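Long-range contact in formiminoglutamase (Trypanosoma cruzi, PDB 4MYK), which hydrolyses N-formimino-L-glutamate as an arginase-like manganese metalloenzyme with a two-metal site: residues R49-L63 against L282-V296. The protein carries 1 engineered substitution. Numbering follows the deposited sequence.
Sequences RAGAKKGPAAFRFFL and LNPLVEEYRSPRVAV
Phe62 fills the tight end of the contact, its ring wedged against three residues of 282-296. Its CZ lies 3.4 Å from Tyr289 CE1, a T-shaped pair with planes at 85° in which the Phe62 edge meets the Tyr289 face. Arg293 CG lies over one Phe62 face, 3.8 Å from the centroid (CH-pi), and Pro292 CB reaches Phe62 CD2 at 3.6 Å. With CG anti to the backbone N (chi1 -177°), the Phe59 ring swings to the helix 290-306 side, where Val296 CG2 covers one face, 4.0 Å from the Phe59 ring centroid. Ala58 CB bridges Pro284 and Pro292. A second tight spot is loop on loop: Gly51 CA packs against Leu285 CD1 at 3.5 Å, and buried Asn283 ND2 donates to Ala50 O at 3.2 Å, well above the carbonyl plane, and also hydrogen-bonds to Ser249 OG. On the looser solvent side, exposed Arg49 merely lays its guanidinium face over Val286 CG2, and Lys54 CG sits beside Leu285 CD2. The axes of 55-63 and 290-296 approach to 8.5 Å and cross at -71°. In this arginase/deacetylase fold, Arg60 salt-bridges Asp85 and Asp88 of strand 83-88, while the loop after strand 274-280 carries Leu282 near manganese ligand Asp236.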
ATOM      1  N   ARG A  49       3.262  -5.785  19.905  1.00 27.93           N
ATOM      2  CA  ARG A  49       3.991  -4.842  20.737  1.00 22.63           C
ATOM      3  C   ARG A  49       3.021  -4.104  21.637  1.00 26.06           C
ATOM      4  O   ARG A  49       1.837  -3.983  21.306  1.00 22.42           O
ATOM      5  CB  ARG A  49       4.741  -3.836  19.865  1.00 21.70           C
ATOM      6  CG  ARG A  49       5.770  -4.456  18.921  1.00 25.54           C
ATOM      7  CD  ARG A  49       6.557  -3.357  18.241  1.00 31.80           C
ATOM      8  NE  ARG A  49       6.649  -2.199  19.126  1.00 35.23           N
ATOM      9  CZ  ARG A  49       6.939  -0.963  18.734  1.00 31.42           C
ATOM     10  NH1 ARG A  49       7.179  -0.703  17.449  1.00 26.71           N
ATOM     11  NH2 ARG A  49       6.987   0.014  19.633  1.00 27.16           N
ATOM     12  N   ALA A  50       3.534  -3.623  22.772  1.00 21.52           N
ATOM     13  CA  ALA A  50       2.798  -2.736  23.675  1.00 21.46           C
ATOM     14  C   ALA A  50       2.449  -1.406  23.011  1.00 19.05           C
ATOM     15  O   ALA A  50       3.128  -0.972  22.092  1.00 16.66           O
ATOM     16  CB  ALA A  50       3.618  -2.477  24.945  1.00 20.50           C
ATOM     17  N   GLY A  51       1.395  -0.752  23.494  1.00 20.32           N
ATOM     18  CA  GLY A  51       1.032   0.567  22.993  1.00 21.65           C
ATOM     19  C   GLY A  51      -0.432   0.817  22.654  1.00 18.04           C
ATOM     20  O   GLY A  51      -0.825   1.968  22.456  1.00 15.27           O
ATOM     21  N   ALA A  52      -1.232  -0.246  22.584  1.00 14.82           N
ATOM     22  CA  ALA A  52      -2.643  -0.113  22.226  1.00 15.40           C
ATOM     23  C   ALA A  52      -3.426   0.725  23.236  1.00 16.03           C
ATOM     24  O   ALA A  52      -4.480   1.286  22.926  1.00 17.04           O
ATOM     25  CB  ALA A  52      -3.291  -1.484  22.057  1.00 16.84           C
ATOM     26  N   LYS A  53      -2.912   0.810  24.455  1.00 17.33           N
ATOM     27  CA  LYS A  53      -3.554   1.633  25.465  1.00 18.43           C
ATOM     28  C   LYS A  53      -3.520   3.120  25.084  1.00 17.87           C
ATOM     29  O   LYS A  53      -4.248   3.928  25.657  1.00 20.36           O
ATOM     30  CB  LYS A  53      -2.887   1.424  26.822  1.00 20.92           C
ATOM     31  CG  LYS A  53      -1.569   2.149  26.944  1.00 22.36           C
ATOM     32  CD  LYS A  53      -0.708   1.566  28.035  1.00 26.33           C
ATOM     33  CE  LYS A  53       0.677   2.181  27.964  1.00 27.63           C
ATOM     34  NZ  LYS A  53       1.164   2.285  26.550  1.00 24.25           N
ATOM     35  N   LYS A  54      -2.666   3.477  24.125  1.00 18.25           N
ATOM     36  CA  LYS A  54      -2.571   4.858  23.641  1.00 18.26           C
ATOM     37  C   LYS A  54      -3.519   5.151  22.461  1.00 16.13           C
ATOM     38  O   LYS A  54      -3.688   6.302  22.066  1.00 18.96           O
ATOM     39  CB  LYS A  54      -1.121   5.191  23.279  1.00 20.74           C
ATOM     40  CG  LYS A  54      -0.163   5.088  24.468  1.00 23.03           C
ATOM     41  CD  LYS A  54       0.432   6.445  24.832  1.00 25.40           C
ATOM     42  CE  LYS A  54       1.221   6.390  26.144  1.00 35.96           C
ATOM     43  NZ  LYS A  54       2.427   5.508  26.116  1.00 27.27           N
ATOM     44  N   GLY A  55      -4.143   4.101  21.928  1.00 16.17           N
ATOM     45  CA  GLY A  55      -5.107   4.224  20.852  1.00 17.54           C
ATOM     46  C   GLY A  55      -6.236   5.215  21.104  1.00 17.51           C
ATOM     47  O   GLY A  55      -6.535   6.053  20.249  1.00 16.28           O
ATOM     48  N   PRO A  56      -6.892   5.123  22.270  1.00 19.34           N
ATOM     49  CA  PRO A  56      -7.980   6.072  22.553  1.00 16.82           C
ATOM     50  C   PRO A  56      -7.570   7.553  22.492  1.00 17.43           C
ATOM     51  O   PRO A  56      -8.372   8.371  22.047  1.00 18.37           O
ATOM     52  CB  PRO A  56      -8.425   5.674  23.964  1.00 17.80           C
ATOM     53  CG  PRO A  56      -8.100   4.213  24.050  1.00 16.40           C
ATOM     54  CD  PRO A  56      -6.800   4.070  23.299  1.00 17.52           C
ATOM     55  N   ALA A  57      -6.357   7.889  22.934  1.00 19.31           N
ATOM     56  CA  ALA A  57      -5.871   9.267  22.889  1.00 18.32           C
ATOM     57  C   ALA A  57      -5.629   9.714  21.447  1.00 18.34           C
ATOM     58  O   ALA A  57      -6.014  10.811  21.040  1.00 17.75           O
ATOM     59  CB  ALA A  57      -4.597   9.402  23.705  1.00 20.48           C
ATOM     60  N   ALA A  58      -4.993   8.845  20.676  1.00 16.81           N
ATOM     61  CA  ALA A  58      -4.682   9.121  19.284  1.00 15.85           C
ATOM     62  C   ALA A  58      -5.955   9.211  18.436  1.00 16.32           C
ATOM     63  O   ALA A  58      -6.085  10.071  17.575  1.00 16.27           O
ATOM     64  CB  ALA A  58      -3.760   8.046  18.748  1.00 14.66           C
ATOM     65  N   PHE A  59      -6.885   8.299  18.674  1.00 16.38           N
ATOM     66  CA  PHE A  59      -8.188   8.374  18.046  1.00 15.71           C
ATOM     67  C   PHE A  59      -8.835   9.728  18.345  1.00 16.89           C
ATOM     68  O   PHE A  59      -9.343  10.382  17.435  1.00 16.25           O
ATOM     69  CB  PHE A  59      -9.075   7.244  18.550  1.00 15.29           C
ATOM     70  CG  PHE A  59     -10.425   7.196  17.894  1.00 18.09           C
ATOM     71  CD1 PHE A  59     -11.468   7.979  18.362  1.00 18.03           C
ATOM     72  CD2 PHE A  59     -10.653   6.365  16.814  1.00 15.30           C
ATOM     73  CE1 PHE A  59     -12.697   7.932  17.764  1.00 17.39           C
ATOM     74  CE2 PHE A  59     -11.875   6.324  16.215  1.00 13.63           C
ATOM     75  CZ  PHE A  59     -12.901   7.101  16.687  1.00 14.54           C
ATOM     76  N   ARG A  60      -8.812  10.142  19.618  1.00 18.99           N
ATOM     77  CA  ARG A  60      -9.434  11.407  20.046  1.00 17.81           C
ATOM     78  C   ARG A  60      -8.790  12.616  19.401  1.00 18.93           C
ATOM     79  O   ARG A  60      -9.468  13.599  19.090  1.00 18.49           O
ATOM     80  CB  ARG A  60      -9.394  11.578  21.566  1.00 19.72           C
ATOM     81  CG  ARG A  60     -10.468  10.792  22.280  1.00 16.94           C
ATOM     82  CD  ARG A  60     -10.576  11.113  23.754  1.00 17.76           C
ATOM     83  NE  ARG A  60     -11.682  10.361  24.329  1.00 18.30           N
ATOM     84  CZ  ARG A  60     -11.543   9.215  24.984  1.00 18.76           C
ATOM     85  NH1 ARG A  60     -10.336   8.713  25.184  1.00 18.25           N
ATOM     86  NH2 ARG A  60     -12.607   8.583  25.454  1.00 16.12           N
ATOM     87  N   PHE A  61      -7.479  12.540  19.206  1.00 16.91           N
ATOM     88  CA  PHE A  61      -6.759  13.625  18.565  1.00 17.09           C
ATOM     89  C   PHE A  61      -7.363  13.926  17.202  1.00 19.40           C
ATOM     90  O   PHE A  61      -7.703  15.072  16.902  1.00 20.57           O
ATOM     91  CB  PHE A  61      -5.276  13.294  18.413  1.00 17.43           C
ATOM     92  CG  PHE A  61      -4.462  14.442  17.891  1.00 20.36           C
ATOM     93  CD1 PHE A  61      -4.266  14.610  16.528  1.00 21.33           C
ATOM     94  CD2 PHE A  61      -3.905  15.367  18.763  1.00 20.89           C
ATOM     95  CE1 PHE A  61      -3.521  15.669  16.053  1.00 19.67           C
ATOM     96  CE2 PHE A  61      -3.161  16.431  18.283  1.00 22.52           C
ATOM     97  CZ  PHE A  61      -2.973  16.580  16.933  1.00 21.14           C
ATOM     98  N   PHE A  62      -7.505  12.891  16.380  1.00 19.25           N
ATOM     99  CA  PHE A  62      -8.010  13.079  15.027  1.00 18.38           C
ATOM    100  C   PHE A  62      -9.522  13.234  15.008  1.00 17.53           C
ATOM    101  O   PHE A  62     -10.079  13.832  14.092  1.00 17.64           O
ATOM    102  CB  PHE A  62      -7.478  11.986  14.084  1.00 14.44           C
ATOM    103  CG  PHE A  62      -5.998  12.113  13.830  1.00 18.41           C
ATOM    104  CD1 PHE A  62      -5.523  12.969  12.843  1.00 21.32           C
ATOM    105  CD2 PHE A  62      -5.076  11.438  14.626  1.00 19.86           C
ATOM    106  CE1 PHE A  62      -4.153  13.124  12.630  1.00 25.67           C
ATOM    107  CE2 PHE A  62      -3.711  11.591  14.422  1.00 19.68           C
ATOM    108  CZ  PHE A  62      -3.251  12.435  13.423  1.00 22.21           C
ATOM    109  N   LEU A  63     -10.174  12.729  16.047  1.00 15.91           N
ATOM    110  CA  LEU A  63     -11.611  12.912  16.200  1.00 19.21           C
ATOM    111  C   LEU A  63     -11.973  14.393  16.172  1.00 19.14           C
ATOM    112  O   LEU A  63     -13.016  14.783  15.623  1.00 17.75           O
ATOM    113  CB  LEU A  63     -12.104  12.298  17.512  1.00 16.81           C
ATOM    114  CG  LEU A  63     -13.606  12.471  17.772  1.00 18.67           C
ATOM    115  CD1 LEU A  63     -14.461  11.653  16.794  1.00 16.61           C
ATOM    116  CD2 LEU A  63     -13.938  12.107  19.207  1.00 20.96           C
ATOM    117  N   LEU A 282      -5.476  -0.551  17.857  1.00 14.68           N
ATOM    118  CA  LEU A 282      -4.819   0.686  17.430  1.00 15.26           C
ATOM    119  C   LEU A 282      -3.646   0.986  18.358  1.00 15.91           C
ATOM    120  O   LEU A 282      -3.817   1.083  19.574  1.00 15.86           O
ATOM    121  CB  LEU A 282      -5.794   1.875  17.402  1.00 12.83           C
ATOM    122  CG  LEU A 282      -5.211   3.169  16.825  1.00 13.45           C
ATOM    123  CD1 LEU A 282      -4.875   2.961  15.370  1.00 16.38           C
ATOM    124  CD2 LEU A 282      -6.166   4.343  16.977  1.00 12.75           C
ATOM    125  N   ASN A 283      -2.463   1.147  17.770  1.00 15.14           N
ATOM    126  CA  ASN A 283      -1.219   1.214  18.524  1.00 14.19           C
ATOM    127  C   ASN A 283      -0.259   2.308  17.996  1.00 16.83           C
ATOM    128  O   ASN A 283       0.536   2.069  17.072  1.00 15.27           O
ATOM    129  CB  ASN A 283      -0.560  -0.161  18.497  1.00 16.69           C
ATOM    130  CG  ASN A 283       0.616  -0.253  19.414  1.00 16.37           C
ATOM    131  OD1 ASN A 283       1.282   0.750  19.692  1.00 17.94           O
ATOM    132  ND2 ASN A 283       0.897  -1.461  19.887  1.00 15.27           N
ATOM    133  N   PRO A 284      -0.348   3.520  18.578  1.00 15.03           N
ATOM    134  CA  PRO A 284       0.369   4.708  18.087  1.00 16.51           C
ATOM    135  C   PRO A 284       1.868   4.646  18.333  1.00 17.43           C
ATOM    136  O   PRO A 284       2.607   5.436  17.740  1.00 16.92           O
ATOM    137  CB  PRO A 284      -0.255   5.855  18.886  1.00 15.88           C
ATOM    138  CG  PRO A 284      -1.589   5.320  19.340  1.00 16.56           C
ATOM    139  CD  PRO A 284      -1.349   3.868  19.602  1.00 15.42           C
ATOM    140  N   LEU A 285       2.305   3.730  19.197  1.00 18.81           N
ATOM    141  CA  LEU A 285       3.739   3.499  19.392  1.00 18.04           C
ATOM    142  C   LEU A 285       4.311   2.785  18.181  1.00 18.35           C
ATOM    143  O   LEU A 285       5.490   2.933  17.875  1.00 17.67           O
ATOM    144  CB  LEU A 285       4.019   2.658  20.630  1.00 18.49           C
ATOM    145  CG  LEU A 285       3.280   3.030  21.912  1.00 22.00           C
ATOM    146  CD1 LEU A 285       3.981   2.402  23.114  1.00 17.05           C
ATOM    147  CD2 LEU A 285       3.200   4.537  22.030  1.00 22.59           C
ATOM    148  N   VAL A 286       3.487   1.993  17.499  1.00 15.85           N
ATOM    149  CA  VAL A 286       3.946   1.350  16.271  1.00 17.28           C
ATOM    150  C   VAL A 286       3.948   2.324  15.087  1.00 15.97           C
ATOM    151  O   VAL A 286       4.932   2.399  14.354  1.00 18.90           O
ATOM    152  CB  VAL A 286       3.163   0.079  15.926  1.00 14.25           C
ATOM    153  CG1 VAL A 286       3.618  -0.447  14.575  1.00 17.32           C
ATOM    154  CG2 VAL A 286       3.368  -0.963  17.000  1.00 14.51           C
ATOM    155  N   GLU A 287       2.851   3.056  14.909  1.00 13.51           N
ATOM    156  CA  GLU A 287       2.797   4.163  13.962  1.00 15.90           C
ATOM    157  C   GLU A 287       1.726   5.134  14.449  1.00 18.32           C
ATOM    158  O   GLU A 287       0.647   4.709  14.851  1.00 17.35           O
ATOM    159  CB  GLU A 287       2.503   3.667  12.544  1.00 17.02           C
ATOM    160  CG  GLU A 287       2.745   4.706  11.459  1.00 16.26           C
ATOM    161  CD  GLU A 287       1.574   5.651  11.278  1.00 15.37           C
ATOM    162  OE1 GLU A 287       0.427   5.208  11.468  1.00 16.99           O
ATOM    163  OE2 GLU A 287       1.795   6.825  10.924  1.00 15.08           O
ATOM    164  N   GLU A 288       2.018   6.433  14.426  1.00 19.10           N
ATOM    165  CA  GLU A 288       1.211   7.379  15.192  1.00 17.66           C
ATOM    166  C   GLU A 288       0.391   8.406  14.403  1.00 19.39           C
ATOM    167  O   GLU A 288      -0.440   9.096  14.983  1.00 20.44           O
ATOM    168  CB  GLU A 288       2.094   8.126  16.181  1.00 22.27           C
ATOM    169  CG  GLU A 288       3.171   8.953  15.512  1.00 28.87           C
ATOM    170  CD  GLU A 288       3.546  10.176  16.319  1.00 31.29           C
ATOM    171  OE1 GLU A 288       4.110  11.116  15.718  1.00 39.35           O
ATOM    172  OE2 GLU A 288       3.269  10.210  17.542  1.00 28.88           O
ATOM    173  N   TYR A 289       0.614   8.533  13.100  1.00 21.61           N
ATOM    174  CA  TYR A 289      -0.134   9.543  12.333  1.00 19.26           C
ATOM    175  C   TYR A 289      -1.157   8.964  11.330  1.00 20.36           C
ATOM    176  O   TYR A 289      -2.340   9.307  11.371  1.00 18.36           O
ATOM    177  CB  TYR A 289       0.811  10.535  11.639  1.00 20.31           C
ATOM    178  CG  TYR A 289       0.099  11.802  11.215  1.00 31.07           C
ATOM    179  CD1 TYR A 289      -0.048  12.862  12.101  1.00 35.87           C
ATOM    180  CD2 TYR A 289      -0.460  11.930   9.941  1.00 35.34           C
ATOM    181  CE1 TYR A 289      -0.713  14.024  11.731  1.00 38.41           C
ATOM    182  CE2 TYR A 289      -1.128  13.093   9.561  1.00 33.43           C
ATOM    183  CZ  TYR A 289      -1.249  14.136  10.464  1.00 36.34           C
ATOM    184  OH  TYR A 289      -1.907  15.296  10.110  1.00 40.71           O
ATOM    185  N   ARG A 290      -0.690   8.080  10.450  1.00 16.56           N
ATOM    186  CA  ARG A 290      -1.505   7.547   9.367  1.00 14.82           C
ATOM    187  C   ARG A 290      -2.599   6.615   9.868  1.00 16.81           C
ATOM    188  O   ARG A 290      -3.731   6.599   9.350  1.00 15.49           O
ATOM    189  CB  ARG A 290      -0.620   6.792   8.377  1.00 15.95           C
ATOM    190  CG  ARG A 290       0.384   7.657   7.618  1.00 15.36           C
ATOM    191  CD  ARG A 290       1.265   6.817   6.687  1.00 12.12           C
ATOM    192  NE  ARG A 290       0.508   6.090   5.666  1.00 13.68           N
ATOM    193  CZ  ARG A 290       0.603   4.776   5.431  1.00 14.31           C
ATOM    194  NH1 ARG A 290       1.429   4.012   6.135  1.00 13.33           N
ATOM    195  NH2 ARG A 290      -0.131   4.217   4.480  1.00 15.36           N
ATOM    196  N   SER A 291      -2.248   5.820  10.872  1.00 16.38           N
ATOM    197  CA  SER A 291      -3.127   4.753  11.337  1.00 13.68           C
ATOM    198  C   SER A 291      -4.312   5.270  12.170  1.00 13.08           C
ATOM    199  O   SER A 291      -5.442   4.828  11.988  1.00 14.45           O
ATOM    200  CB  SER A 291      -2.305   3.695  12.072  1.00 12.99           C
ATOM    201  OG  SER A 291      -1.248   3.250  11.235  1.00 14.47           O
ATOM    202  N   PRO A 292      -4.054   6.215  13.081  1.00 16.08           N
ATOM    203  CA  PRO A 292      -5.150   6.884  13.796  1.00 13.75           C
ATOM    204  C   PRO A 292      -6.131   7.617  12.875  1.00 12.37           C
ATOM    205  O   PRO A 292      -7.327   7.641  13.151  1.00 13.91           O
ATOM    206  CB  PRO A 292      -4.411   7.867  14.703  1.00 15.60           C
ATOM    207  CG  PRO A 292      -3.106   7.166  14.983  1.00 15.73           C
ATOM    208  CD  PRO A 292      -2.742   6.507  13.689  1.00 16.72           C
ATOM    209  N   ARG A 293      -5.636   8.206  11.796  1.00 13.34           N
ATOM    210  CA  ARG A 293      -6.522   8.822  10.810  1.00 15.34           C
ATOM    211  C   ARG A 293      -7.459   7.780  10.212  1.00 11.69           C
ATOM    212  O   ARG A 293      -8.651   8.011  10.071  1.00 12.32           O
ATOM    213  CB  ARG A 293      -5.731   9.540   9.710  1.00 12.96           C
ATOM    214  CG  ARG A 293      -4.921  10.733  10.209  1.00 19.01           C
ATOM    215  CD  ARG A 293      -4.321  11.541   9.064  1.00 22.72           C
ATOM    216  NE  ARG A 293      -5.351  12.077   8.173  1.00 25.46           N
ATOM    217  CZ  ARG A 293      -5.680  13.363   8.095  1.00 25.29           C
ATOM    218  NH1 ARG A 293      -5.059  14.256   8.852  1.00 26.63           N
ATOM    219  NH2 ARG A 293      -6.626  13.758   7.258  1.00 27.11           N
ATOM    220  N   VAL A 294      -6.918   6.620   9.860  1.00 12.38           N
ATOM    221  CA  VAL A 294      -7.759   5.565   9.298  1.00 13.17           C
ATOM    222  C   VAL A 294      -8.859   5.161  10.278  1.00 15.25           C
ATOM    223  O   VAL A 294     -10.014   4.976   9.883  1.00 14.56           O
ATOM    224  CB  VAL A 294      -6.942   4.336   8.889  1.00 14.77           C
ATOM    225  CG1 VAL A 294      -7.867   3.168   8.533  1.00 12.87           C
ATOM    226  CG2 VAL A 294      -6.007   4.697   7.732  1.00 12.75           C
ATOM    227  N   ALA A 295      -8.489   5.044  11.554  1.00 15.82           N
ATOM    228  CA  ALA A 295      -9.401   4.602  12.606  1.00 13.89           C
ATOM    229  C   ALA A 295     -10.556   5.583  12.762  1.00 16.43           C
ATOM    230  O   ALA A 295     -11.716   5.175  12.855  1.00 15.83           O
ATOM    231  CB  ALA A 295      -8.654   4.431  13.925  1.00 12.07           C
ATOM    232  N   VAL A 296     -10.232   6.876  12.777  1.00 14.63           N
ATOM    233  CA  VAL A 296     -11.260   7.921  12.866  1.00 14.38           C
ATOM    234  C   VAL A 296     -12.142   7.924  11.614  1.00 15.39           C
ATOM    235  O   VAL A 296     -13.356   8.079  11.706  1.00 15.87           O
ATOM    236  CB  VAL A 296     -10.651   9.335  13.132  1.00 14.84           C
ATOM    237  CG1 VAL A 296     -11.709  10.414  13.011  1.00 14.71           C
ATOM    238  CG2 VAL A 296      -9.982   9.393  14.515  1.00 16.11           C
TER